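Local coordinates for protein aminoacyl-tRNA synthetase (Cryptosporidium parvum, PDB 5F9Z) that probably catalyses the ATP-dependent attachment of proline to its tRNA, and binds halofuginone together with an ATP analogue in its catalytic domain, at residues A[276-279]-A[280-284]; A[54-57]-A[58-62]; A[27-30]-A[31-35]. All coordinates share one frame; numbering follows the deposited sequence.

Contact 1: residues A[276-279]-A[280-284]; sequences TTRA and IGVMI. With ANP (phosphoaminophosphonic acid-adenylate ester), chain D.
T276 meets the adenine of the ATP analogue through its hydroxyl: OG1 donates to ANP N3 at 2.8 Å. The same oxygen accepts from R278 N at 3.1 Å, a capping bond at the entry to the helix. One hydroxyl therefore holds the base and caps a backbone N-H, which fixes its rotation. Chi1 of 69° places OG1 between the backbone N and carbonyl carbon, and CG2 lies 3.1 Å from ANP O4' beside the ribose. T277 follows with its carbonyl: I280 N comes to T277 O at 3.1 Å, from well above the carbonyl plane, in the turn that leads into the helix. Its side chain packs against F169 and L170 of strand 168-178.

Strand 265-276 running into helix 278-287 matches motif 3 of class II synthetases, and R278 fits that motif's ATP-binding arginine. R278 leaves the helix with CG lying 3.8 Å from V282 CG2. A bend at chi3 (-69°) then brings one guanidinium face over the ribose, with ANP C2' 3.3 Å from NH1. The carbonyls of I164 and Q239 hold NE and NH1. Behind this, R278 O takes V282 N almost head-on at 3.0 Å. A279 O accepts from M283 N at 3.0 Å, and the A279 methyl packs on L203.

Contact 2: residues A[54-57]-A[58-62]; sequences WSYF and IWETI
F57 and T61 are joined by both backbone and side chain. F57 O accepts T61 N at 2.8 Å and also T61 OG1 at 2.9 Å, the two donors reaching it from opposite faces of the carbonyl plane. Chi1 of -55° sets OG1 beside T61's own backbone N, from where the hydroxyl can fold back on the preceding turn. Further hydrogen bonds follow the helix: E60 N gives a good one to Y56 O at 2.9 Å. S55 O, by contrast, is shared by I58 N and W59 N in two weak bonds, one three residues on and one four. The S55 hydroxyl is engaged with the carbonyls of M39 and R52.

This is the early part of helix 53-71, which packs on helix 278-287 and strand 168-178 on one flank and reaches residues of the anticodon-binding family region on the other. There W54 gives its NE1 to K357 O and forms a cation-pi pair with K357, and F57 packs on R336.

The same T61 hydroxyl sits over one face of the F57 ring, with OG1 3.3 Å from CE1. The E60 and Y56 side chains cross at about a right angle; E60 is extended beyond CG, and its OE2 approaches Y56 CE2 obliquely, at 3.2 Å. Ring and carboxylate planes are turned 44° apart. E60 is at the protein surface and Y56 partly exposed.

Apolar packing turns inward from Y56 to W59 and I58, both buried. W59 CD1 comes obliquely to 4.1 Å from Y56 CE1, both residues also resting on L170. I58 turns CG1 back toward the carbonyls of W54 and S55, while its side chain packs on M39, I280 and M283.

Contact 3: residues A[27-30]-A[31-35]; sequences ADWY and SQVIV
On helix 26-36, near the start of the chain, D28, W29 and Y30 each meet the side chain four residues further on: Q32, V33 and I34. The polar pair lies on the outer side. Q32 NE2 donates to D28 OD1 at 3.2 Å in a nearly straight bond (172°), and more weakly to OD2. The donor comes from above the carboxylate plane, whereas OD1 lies in the amide plane of Q32. At the amide's other end OE1 accepts from T19 N and K36 NZ.

On the inner face, where Y30, V33 and I34 touch I284 of helix 278-287, two CH-pi contacts form. V33 CG2 stands over the five-membered ring of W29, 3.7 Å from its centroid. I34 CG2 lies over the Y30 ring, 4.3 Å from the centroid. I34 has chi1 of 61°, a setting seldom used by isoleucine in a helix; it lays CG1 3.2 Å from Y30 O and carries CD1 back toward Y30 CE2. Y30 OH bonds to P162 O at the far end of its ring, and W29 NE1, in the ring that V33 covers, to D289 O. Regular backbone bonds run beneath, such as V33 N to W29 O at 3.0 Å.

How the contacts relate
Contact 1 touches both of the others, its centre about 10 Å from that of contact 2 and about 14 Å from that of contact 3. Those two contacts do not meet, their nearest atoms being about 7 Å apart. Toward contact 2, the W59 indole abuts the strand-helix junction, with W59 CZ3 3.2 Å from T276 O, and I58 CD1 meets M283 CE at 3.7 Å. Toward contact 3, I284 CG2 packs on Y30 CE1 at 3.9 Å. Only contact 1 touches the nucleotide; the side chains of W59 and Y30 stay about 9 and 10 Å from it, consistent with a second shell around the ATP pocket. Halofuginone is about 10 Å from the R278 side chain.

Contact 1: residues A[276-279]-A[280-284]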
ATOM      1  N   THR A 276      -6.292   0.811  -0.833  1.00 23.82           N
ATOM      2  CA  THR A 276      -6.611  -0.405  -1.570  1.00 21.89           C
ATOM      3  C   THR A 276      -5.531  -1.459  -1.354  1.00 22.97           C
ATOM      4  O   THR A 276      -4.523  -1.228  -0.678  1.00 23.54           O
ATOM      5  CB  THR A 276      -6.752  -0.114  -3.066  1.00 20.01           C
ATOM      6  OG1 THR A 276      -5.466   0.217  -3.599  1.00 18.80           O
ATOM      7  CG2 THR A 276      -7.693   1.049  -3.293  1.00 15.46           C
ATOM      8  N   THR A 277      -5.751  -2.629  -1.962  1.00 21.92           N
ATOM      9  CA  THR A 277      -4.772  -3.710  -1.986  1.00 21.45           C
ATOM     10  C   THR A 277      -3.497  -3.340  -2.735  1.00 23.06           C
ATOM     11  O   THR A 277      -2.563  -4.148  -2.756  1.00 22.61           O
ATOM     12  CB  THR A 277      -5.389  -4.964  -2.607  1.00 20.25           C
ATOM     13  OG1 THR A 277      -6.173  -4.595  -3.749  1.00 19.07           O
ATOM     14  CG2 THR A 277      -6.271  -5.677  -1.598  1.00 17.61           C
ATOM     15  N   ARG A 278      -3.444  -2.158  -3.357  1.00 24.46           N
ATOM     16  CA  ARG A 278      -2.200  -1.668  -3.946  1.00 24.72           C
ATOM     17  C   ARG A 278      -1.076  -1.609  -2.918  1.00 25.29           C
ATOM     18  O   ARG A 278       0.095  -1.809  -3.265  1.00 25.59           O
ATOM     19  CB  ARG A 278      -2.436  -0.287  -4.564  1.00 24.96           C
ATOM     20  CG  ARG A 278      -1.176   0.493  -4.893  1.00 26.78           C
ATOM     21  CD  ARG A 278      -1.511   1.868  -5.440  1.00 28.18           C
ATOM     22  NE  ARG A 278      -2.126   1.800  -6.763  1.00 30.65           N
ATOM     23  CZ  ARG A 278      -2.310   2.851  -7.555  1.00 32.50           C
ATOM     24  NH1 ARG A 278      -1.924   4.057  -7.157  1.00 32.28           N
ATOM     25  NH2 ARG A 278      -2.877   2.699  -8.744  1.00 33.45           N
ATOM     26  N   ALA A 279      -1.413  -1.346  -1.652  1.00 25.27           N
ATOM     27  CA  ALA A 279      -0.401  -1.274  -0.602  1.00 25.10           C
ATOM     28  C   ALA A 279       0.425  -2.551  -0.537  1.00 24.04           C
ATOM     29  O   ALA A 279       1.630  -2.505  -0.261  1.00 24.29           O
ATOM     30  CB  ALA A 279      -1.066  -1.002   0.747  1.00 25.02           C
ATOM     31  N   ILE A 280      -0.203  -3.699  -0.790  1.00 24.11           N
ATOM     32  CA  ILE A 280       0.525  -4.964  -0.771  1.00 23.60           C
ATOM     33  C   ILE A 280       1.559  -4.993  -1.889  1.00 24.71           C
ATOM     34  O   ILE A 280       2.716  -5.376  -1.677  1.00 27.58           O
ATOM     35  CB  ILE A 280      -0.455  -6.146  -0.873  1.00 21.53           C
ATOM     36  CG1 ILE A 280      -1.498  -6.067   0.245  1.00 20.35           C
ATOM     37  CG2 ILE A 280       0.298  -7.468  -0.815  1.00 19.84           C
ATOM     38  CD1 ILE A 280      -2.516  -7.187   0.213  1.00 21.29           C
ATOM     39  N   GLY A 281       1.161  -4.577  -3.093  1.00 22.59           N
ATOM     40  CA  GLY A 281       2.088  -4.587  -4.212  1.00 22.82           C
ATOM     41  C   GLY A 281       3.261  -3.647  -4.014  1.00 24.02           C
ATOM     42  O   GLY A 281       4.406  -3.996  -4.315  1.00 24.36           O
ATOM     43  N   VAL A 282       2.994  -2.441  -3.506  1.00 25.29           N
ATOM     44  CA  VAL A 282       4.071  -1.494  -3.232  1.00 25.21           C
ATOM     45  C   VAL A 282       5.027  -2.065  -2.193  1.00 24.85           C
ATOM     46  O   VAL A 282       6.250  -1.909  -2.298  1.00 24.06           O
ATOM     47  CB  VAL A 282       3.491  -0.140  -2.782  1.00 23.11           C
ATOM     48  CG1 VAL A 282       4.609   0.868  -2.547  1.00 21.19           C
ATOM     49  CG2 VAL A 282       2.501   0.384  -3.810  1.00 17.44           C
ATOM     50  N   MET A 283       4.485  -2.745  -1.180  1.00 24.10           N
ATOM     51  CA  MET A 283       5.329  -3.358  -0.160  1.00 25.18           C
ATOM     52  C   MET A 283       6.166  -4.492  -0.742  1.00 25.47           C
ATOM     53  O   MET A 283       7.336  -4.654  -0.379  1.00 26.69           O
ATOM     54  CB  MET A 283       4.461  -3.854   0.998  1.00 27.47           C
ATOM     55  CG  MET A 283       5.213  -4.579   2.104  1.00 29.55           C
ATOM     56  SD  MET A 283       5.331  -6.356   1.820  1.00 32.51           S
ATOM     57  CE  MET A 283       3.601  -6.783   1.647  1.00 31.48           C
ATOM     58  N   ILE A 284       5.583  -5.284  -1.645  1.00 24.85           N
ATOM     59  CA  ILE A 284       6.321  -6.380  -2.272  1.00 24.72           C
ATOM     60  C   ILE A 284       7.482  -5.835  -3.093  1.00 25.64           C
ATOM     61  O   ILE A 284       8.623  -6.301  -2.978  1.00 26.93           O
ATOM     62  CB  ILE A 284       5.379  -7.236  -3.138  1.00 24.39           C
ATOM     63  CG1 ILE A 284       4.339  -7.942  -2.269  1.00 26.20           C
ATOM     64  CG2 ILE A 284       6.173  -8.247  -3.951  1.00 24.24           C
ATOM     65  CD1 ILE A 284       3.146  -8.446  -3.052  1.00 26.12           C
TER
HETATM   66  PG  ANP D 701      -5.678   6.743 -10.698  1.00 35.98           P
HETATM   67  O1G ANP D 701      -5.652   7.813 -11.742  1.00 36.83           O
HETATM   68  O2G ANP D 701      -4.264   6.048 -10.637  1.00 37.53           O
HETATM   69  O3G ANP D 701      -6.767   5.660 -11.073  1.00 33.56           O
HETATM   70  PB  ANP D 701      -7.626   7.251  -8.732  1.00 33.27           P
HETATM   71  O1B ANP D 701      -8.298   8.647  -8.588  1.00 34.34           O
HETATM   72  O2B ANP D 701      -8.372   6.446  -9.747  1.00 29.25           O
HETATM   73  N3B ANP D 701      -6.021   7.439  -9.191  1.00 34.60           N
HETATM   74  PA  ANP D 701      -8.806   6.733  -6.305  1.00 32.60           P
HETATM   75  O1A ANP D 701     -10.137   6.597  -6.936  1.00 31.72           O
HETATM   76  O2A ANP D 701      -8.559   8.093  -5.646  1.00 32.73           O
HETATM   77  O3A ANP D 701      -7.641   6.510  -7.361  1.00 33.68           O
HETATM   78  O5' ANP D 701      -8.644   5.550  -5.262  1.00 33.97           O
HETATM   79  C5' ANP D 701      -7.955   5.736  -4.006  1.00 32.38           C
HETATM   80  C4' ANP D 701      -6.618   5.041  -4.070  1.00 30.88           C
HETATM   81  O4' ANP D 701      -6.807   3.696  -4.545  1.00 30.42           O
HETATM   82  C3' ANP D 701      -5.607   5.657  -5.028  1.00 31.00           C
HETATM   83  O3' ANP D 701      -4.869   6.687  -4.381  1.00 32.89           O
HETATM   84  C2' ANP D 701      -4.715   4.464  -5.389  1.00 31.12           C
HETATM   85  O2' ANP D 701      -3.645   4.313  -4.464  1.00 31.49           O
HETATM   86  C1' ANP D 701      -5.680   3.274  -5.292  1.00 30.23           C
HETATM   87  N9  ANP D 701      -6.151   2.770  -6.578  1.00 30.24           N
HETATM   88  C8  ANP D 701      -6.720   3.495  -7.593  1.00 30.26           C
HETATM   89  N7  ANP D 701      -7.060   2.777  -8.637  1.00 29.98           N
HETATM   90  C5  ANP D 701      -6.695   1.488  -8.280  1.00 30.23           C
HETATM   91  C6  ANP D 701      -6.792   0.255  -8.955  1.00 31.51           C
HETATM   92  N6  ANP D 701      -7.305   0.115 -10.179  1.00 30.98           N
HETATM   93  N1  ANP D 701      -6.333  -0.847  -8.317  1.00 31.78           N
HETATM   94  C2  ANP D 701      -5.818  -0.713  -7.092  1.00 30.35           C
HETATM   95  N3  ANP D 701      -5.676   0.395  -6.359  1.00 30.02           N
HETATM   96  C4  ANP D 701      -6.137   1.467  -7.014  1.00 30.17           C

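Contact 2: residues A[54-57]-A[58-62]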
ATOM      1  N   TRP A  54      -1.727 -16.419   1.306  1.00 25.84           N
ATOM      2  CA  TRP A  54      -0.453 -15.820   1.688  1.00 24.85           C
ATOM      3  C   TRP A  54      -0.449 -14.312   1.467  1.00 26.75           C
ATOM      4  O   TRP A  54       0.209 -13.581   2.215  1.00 28.88           O
ATOM      5  CB  TRP A  54       0.693 -16.475   0.919  1.00 24.62           C
ATOM      6  CG  TRP A  54       2.018 -16.323   1.597  1.00 22.72           C
ATOM      7  CD1 TRP A  54       3.016 -15.454   1.264  1.00 22.42           C
ATOM      8  CD2 TRP A  54       2.486 -17.056   2.735  1.00 22.41           C
ATOM      9  NE1 TRP A  54       4.080 -15.605   2.122  1.00 21.03           N
ATOM     10  CE2 TRP A  54       3.778 -16.582   3.035  1.00 21.78           C
ATOM     11  CE3 TRP A  54       1.938 -18.068   3.530  1.00 22.55           C
ATOM     12  CZ2 TRP A  54       4.531 -17.086   4.094  1.00 22.36           C
ATOM     13  CZ3 TRP A  54       2.687 -18.568   4.580  1.00 22.63           C
ATOM     14  CH2 TRP A  54       3.969 -18.076   4.853  1.00 21.83           C
ATOM     15  N   SER A  55      -1.170 -13.830   0.456  1.00 25.79           N
ATOM     16  CA  SER A  55      -1.308 -12.394   0.247  1.00 24.65           C
ATOM     17  C   SER A  55      -2.541 -11.830   0.943  1.00 21.97           C
ATOM     18  O   SER A  55      -2.505 -10.700   1.441  1.00 20.58           O
ATOM     19  CB  SER A  55      -1.371 -12.075  -1.249  1.00 26.10           C
ATOM     20  OG  SER A  55      -2.538 -12.619  -1.841  1.00 27.46           O
ATOM     21  N   TYR A  56      -3.632 -12.600   0.993  1.00 21.75           N
ATOM     22  CA  TYR A  56      -4.852 -12.099   1.615  1.00 22.10           C
ATOM     23  C   TYR A  56      -4.688 -11.921   3.120  1.00 22.10           C
ATOM     24  O   TYR A  56      -5.390 -11.104   3.724  1.00 22.77           O
ATOM     25  CB  TYR A  56      -6.025 -13.030   1.315  1.00 22.65           C
ATOM     26  CG  TYR A  56      -7.356 -12.458   1.741  1.00 22.87           C
ATOM     27  CD1 TYR A  56      -7.930 -11.399   1.048  1.00 23.63           C
ATOM     28  CD2 TYR A  56      -8.037 -12.968   2.838  1.00 22.43           C
ATOM     29  CE1 TYR A  56      -9.144 -10.865   1.433  1.00 23.18           C
ATOM     30  CE2 TYR A  56      -9.254 -12.442   3.230  1.00 23.10           C
ATOM     31  CZ  TYR A  56      -9.801 -11.390   2.524  1.00 22.54           C
ATOM     32  OH  TYR A  56     -11.011 -10.861   2.908  1.00 22.53           O
ATOM     33  N   PHE A  57      -3.778 -12.679   3.739  1.00 20.80           N
ATOM     34  CA  PHE A  57      -3.455 -12.443   5.142  1.00 21.31           C
ATOM     35  C   PHE A  57      -2.933 -11.028   5.350  1.00 22.08           C
ATOM     36  O   PHE A  57      -3.276 -10.370   6.339  1.00 22.54           O
ATOM     37  CB  PHE A  57      -2.426 -13.467   5.628  1.00 20.92           C
ATOM     38  CG  PHE A  57      -1.938 -13.224   7.034  1.00 20.54           C
ATOM     39  CD1 PHE A  57      -0.870 -12.370   7.279  1.00 19.03           C
ATOM     40  CD2 PHE A  57      -2.539 -13.858   8.109  1.00 19.61           C
ATOM     41  CE1 PHE A  57      -0.424 -12.144   8.567  1.00 17.73           C
ATOM     42  CE2 PHE A  57      -2.092 -13.639   9.399  1.00 18.96           C
ATOM     43  CZ  PHE A  57      -1.033 -12.782   9.628  1.00 18.63           C
ATOM     44  N   ILE A  58      -2.094 -10.548   4.429  1.00 22.39           N
ATOM     45  CA  ILE A  58      -1.515  -9.217   4.573  1.00 23.45           C
ATOM     46  C   ILE A  58      -2.599  -8.151   4.480  1.00 23.12           C
ATOM     47  O   ILE A  58      -2.558  -7.141   5.193  1.00 23.46           O
ATOM     48  CB  ILE A  58      -0.406  -9.004   3.528  1.00 23.77           C
ATOM     49  CG1 ILE A  58       0.702 -10.041   3.728  1.00 25.60           C
ATOM     50  CG2 ILE A  58       0.156  -7.592   3.616  1.00 24.38           C
ATOM     51  CD1 ILE A  58       1.926  -9.799   2.882  1.00 25.84           C
ATOM     52  N   TRP A  59      -3.594  -8.360   3.615  1.00 22.21           N
ATOM     53  CA  TRP A  59      -4.704  -7.416   3.548  1.00 24.30           C
ATOM     54  C   TRP A  59      -5.563  -7.488   4.802  1.00 23.90           C
ATOM     55  O   TRP A  59      -6.037  -6.457   5.296  1.00 22.50           O
ATOM     56  CB  TRP A  59      -5.551  -7.674   2.303  1.00 24.44           C
ATOM     57  CG  TRP A  59      -6.713  -6.738   2.200  1.00 24.24           C
ATOM     58  CD1 TRP A  59      -8.035  -7.051   2.336  1.00 24.20           C
ATOM     59  CD2 TRP A  59      -6.656  -5.326   1.966  1.00 22.08           C
ATOM     60  NE1 TRP A  59      -8.805  -5.922   2.188  1.00 23.54           N
ATOM     61  CE2 TRP A  59      -7.982  -4.850   1.960  1.00 22.63           C
ATOM     62  CE3 TRP A  59      -5.612  -4.420   1.753  1.00 22.02           C
ATOM     63  CZ2 TRP A  59      -8.292  -3.508   1.750  1.00 21.09           C
ATOM     64  CZ3 TRP A  59      -5.922  -3.088   1.546  1.00 20.72           C
ATOM     65  CH2 TRP A  59      -7.250  -2.645   1.545  1.00 20.48           C
ATOM     66  N   GLU A  60      -5.778  -8.696   5.331  1.00 24.88           N
ATOM     67  CA  GLU A  60      -6.510  -8.832   6.586  1.00 24.53           C
ATOM     68  C   GLU A  60      -5.778  -8.140   7.726  1.00 24.40           C
ATOM     69  O   GLU A  60      -6.409  -7.578   8.628  1.00 24.40           O
ATOM     70  CB  GLU A  60      -6.732 -10.309   6.910  1.00 25.22           C
ATOM     71  CG  GLU A  60      -7.746 -10.992   6.018  1.00 26.10           C
ATOM     72  CD  GLU A  60      -7.994 -12.434   6.413  1.00 29.26           C
ATOM     73  OE1 GLU A  60      -7.011 -13.154   6.696  1.00 30.69           O
ATOM     74  OE2 GLU A  60      -9.172 -12.844   6.453  1.00 31.03           O
ATOM     75  N   THR A  61      -4.443  -8.173   7.704  1.00 23.30           N
ATOM     76  CA  THR A  61      -3.668  -7.457   8.712  1.00 22.90           C
ATOM     77  C   THR A  61      -3.777  -5.951   8.509  1.00 23.99           C
ATOM     78  O   THR A  61      -3.978  -5.198   9.469  1.00 26.06           O
ATOM     79  CB  THR A  61      -2.207  -7.904   8.667  1.00 22.81           C
ATOM     80  OG1 THR A  61      -2.140  -9.328   8.806  1.00 24.70           O
ATOM     81  CG2 THR A  61      -1.414  -7.253   9.790  1.00 20.95           C
ATOM     82  N   ILE A  62      -3.645  -5.495   7.261  1.00 23.26           N
ATOM     83  CA  ILE A  62      -3.854  -4.082   6.955  1.00 24.07           C
ATOM     84  C   ILE A  62      -5.258  -3.656   7.359  1.00 27.22           C
ATOM     85  O   ILE A  62      -5.455  -2.585   7.948  1.00 28.95           O
ATOM     86  CB  ILE A  62      -3.593  -3.813   5.460  1.00 22.54           C
ATOM     87  CG1 ILE A  62      -2.111  -3.998   5.128  1.00 22.77           C
ATOM     88  CG2 ILE A  62      -4.057  -2.414   5.077  1.00 23.32           C
ATOM     89  CD1 ILE A  62      -1.800  -3.876   3.651  1.00 22.42           C
TER

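Contact 3: residues A[27-30]-A[31-35]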
ATOM      1  N   ALA A  27       9.521  -6.739 -14.444  1.00 36.29           N
ATOM      2  CA  ALA A  27       8.186  -7.286 -14.668  1.00 34.07           C
ATOM      3  C   ALA A  27       8.166  -8.796 -14.473  1.00 35.44           C
ATOM      4  O   ALA A  27       7.261  -9.335 -13.826  1.00 36.25           O
ATOM      5  CB  ALA A  27       7.694  -6.919 -16.068  1.00 33.78           C
ATOM      6  N   ASP A  28       9.161  -9.496 -15.023  1.00 36.12           N
ATOM      7  CA  ASP A  28       9.233 -10.941 -14.836  1.00 35.20           C
ATOM      8  C   ASP A  28       9.566 -11.293 -13.391  1.00 33.31           C
ATOM      9  O   ASP A  28       9.074 -12.296 -12.861  1.00 32.28           O
ATOM     10  CB  ASP A  28      10.263 -11.541 -15.794  1.00 39.06           C
ATOM     11  CG  ASP A  28      10.254 -13.056 -15.789  1.00 41.60           C
ATOM     12  OD1 ASP A  28       9.224 -13.646 -15.400  1.00 40.77           O
ATOM     13  OD2 ASP A  28      11.276 -13.659 -16.180  1.00 44.44           O
ATOM     14  N   TRP A  29      10.398 -10.478 -12.736  1.00 33.48           N
ATOM     15  CA  TRP A  29      10.693 -10.703 -11.324  1.00 32.58           C
ATOM     16  C   TRP A  29       9.437 -10.574 -10.474  1.00 31.24           C
ATOM     17  O   TRP A  29       9.191 -11.397  -9.585  1.00 22.87           O
ATOM     18  CB  TRP A  29      11.764  -9.722 -10.845  1.00 26.79           C
ATOM     19  CG  TRP A  29      11.987  -9.754  -9.359  1.00 32.12           C
ATOM     20  CD1 TRP A  29      12.878 -10.534  -8.681  1.00 34.05           C
ATOM     21  CD2 TRP A  29      11.307  -8.971  -8.368  1.00 30.39           C
ATOM     22  NE1 TRP A  29      12.795 -10.286  -7.332  1.00 28.37           N
ATOM     23  CE2 TRP A  29      11.837  -9.332  -7.113  1.00 30.85           C
ATOM     24  CE3 TRP A  29      10.300  -8.003  -8.420  1.00 29.38           C
ATOM     25  CZ2 TRP A  29      11.394  -8.759  -5.924  1.00 30.36           C
ATOM     26  CZ3 TRP A  29       9.860  -7.436  -7.237  1.00 23.96           C
ATOM     27  CH2 TRP A  29      10.407  -7.815  -6.006  1.00 24.86           C
ATOM     28  N   TYR A  30       8.629  -9.544 -10.734  1.00 30.70           N
ATOM     29  CA  TYR A  30       7.422  -9.326  -9.944  1.00 29.46           C
ATOM     30  C   TYR A  30       6.433 -10.470 -10.122  1.00 27.68           C
ATOM     31  O   TYR A  30       5.799 -10.908  -9.155  1.00 26.74           O
ATOM     32  CB  TYR A  30       6.786  -7.990 -10.330  1.00 30.68           C
ATOM     33  CG  TYR A  30       5.603  -7.588  -9.480  1.00 29.04           C
ATOM     34  CD1 TYR A  30       5.737  -7.410  -8.109  1.00 29.43           C
ATOM     35  CD2 TYR A  30       4.357  -7.362 -10.052  1.00 26.82           C
ATOM     36  CE1 TYR A  30       4.660  -7.036  -7.328  1.00 28.84           C
ATOM     37  CE2 TYR A  30       3.274  -6.987  -9.280  1.00 27.47           C
ATOM     38  CZ  TYR A  30       3.431  -6.824  -7.918  1.00 27.45           C
ATOM     39  OH  TYR A  30       2.356  -6.449  -7.146  1.00 25.54           O
ATOM     40  N   SER A  31       6.298 -10.979 -11.349  1.00 28.74           N
ATOM     41  CA  SER A  31       5.372 -12.077 -11.601  1.00 28.05           C
ATOM     42  C   SER A  31       5.818 -13.351 -10.891  1.00 29.33           C
ATOM     43  O   SER A  31       5.009 -14.032 -10.252  1.00 29.16           O
ATOM     44  CB  SER A  31       5.240 -12.317 -13.104  1.00 27.77           C
ATOM     45  OG  SER A  31       4.367 -13.402 -13.370  1.00 29.50           O
ATOM     46  N   GLN A  32       7.107 -13.688 -10.990  1.00 30.59           N
ATOM     47  CA  GLN A  32       7.602 -14.900 -10.344  1.00 32.04           C
ATOM     48  C   GLN A  32       7.498 -14.805  -8.827  1.00 32.69           C
ATOM     49  O   GLN A  32       7.225 -15.805  -8.154  1.00 34.60           O
ATOM     50  CB  GLN A  32       9.049 -15.170 -10.758  1.00 34.30           C
ATOM     51  CG  GLN A  32       9.240 -15.490 -12.229  1.00 24.70           C
ATOM     52  CD  GLN A  32      10.663 -15.911 -12.546  1.00 35.94           C
ATOM     53  OE1 GLN A  32      11.310 -16.598 -11.755  1.00 36.31           O
ATOM     54  NE2 GLN A  32      11.162 -15.494 -13.705  1.00 27.97           N
ATOM     55  N   VAL A  33       7.708 -13.611  -8.270  1.00 31.00           N
ATOM     56  CA  VAL A  33       7.697 -13.458  -6.818  1.00 29.54           C
ATOM     57  C   VAL A  33       6.290 -13.656  -6.265  1.00 27.67           C
ATOM     58  O   VAL A  33       6.099 -14.338  -5.251  1.00 27.68           O
ATOM     59  CB  VAL A  33       8.284 -12.091  -6.423  1.00 30.46           C
ATOM     60  CG1 VAL A  33       7.895 -11.731  -5.003  1.00 31.83           C
ATOM     61  CG2 VAL A  33       9.797 -12.112  -6.558  1.00 33.08           C
ATOM     62  N   ILE A  34       5.281 -13.079  -6.920  1.00 27.08           N
ATOM     63  CA  ILE A  34       3.919 -13.192  -6.405  1.00 27.49           C
ATOM     64  C   ILE A  34       3.282 -14.538  -6.730  1.00 27.31           C
ATOM     65  O   ILE A  34       2.354 -14.958  -6.027  1.00 27.15           O
ATOM     66  CB  ILE A  34       3.035 -12.053  -6.940  1.00 26.42           C
ATOM     67  CG1 ILE A  34       2.954 -12.106  -8.467  1.00 25.96           C
ATOM     68  CG2 ILE A  34       3.562 -10.704  -6.470  1.00 27.30           C
ATOM     69  CD1 ILE A  34       2.211 -10.942  -9.077  1.00 25.57           C
ATOM     70  N   VAL A  35       3.748 -15.230  -7.765  1.00 25.82           N
ATOM     71  CA  VAL A  35       3.179 -16.525  -8.129  1.00 26.92           C
ATOM     72  C   VAL A  35       3.839 -17.659  -7.355  1.00 27.02           C
ATOM     73  O   VAL A  35       3.159 -18.458  -6.707  1.00 26.05           O
ATOM     74  CB  VAL A  35       3.290 -16.746  -9.653  1.00 28.79           C
ATOM     75  CG1 VAL A  35       2.998 -18.197 -10.003  1.00 28.76           C
ATOM     76  CG2 VAL A  35       2.334 -15.822 -10.389  1.00 27.75           C
TER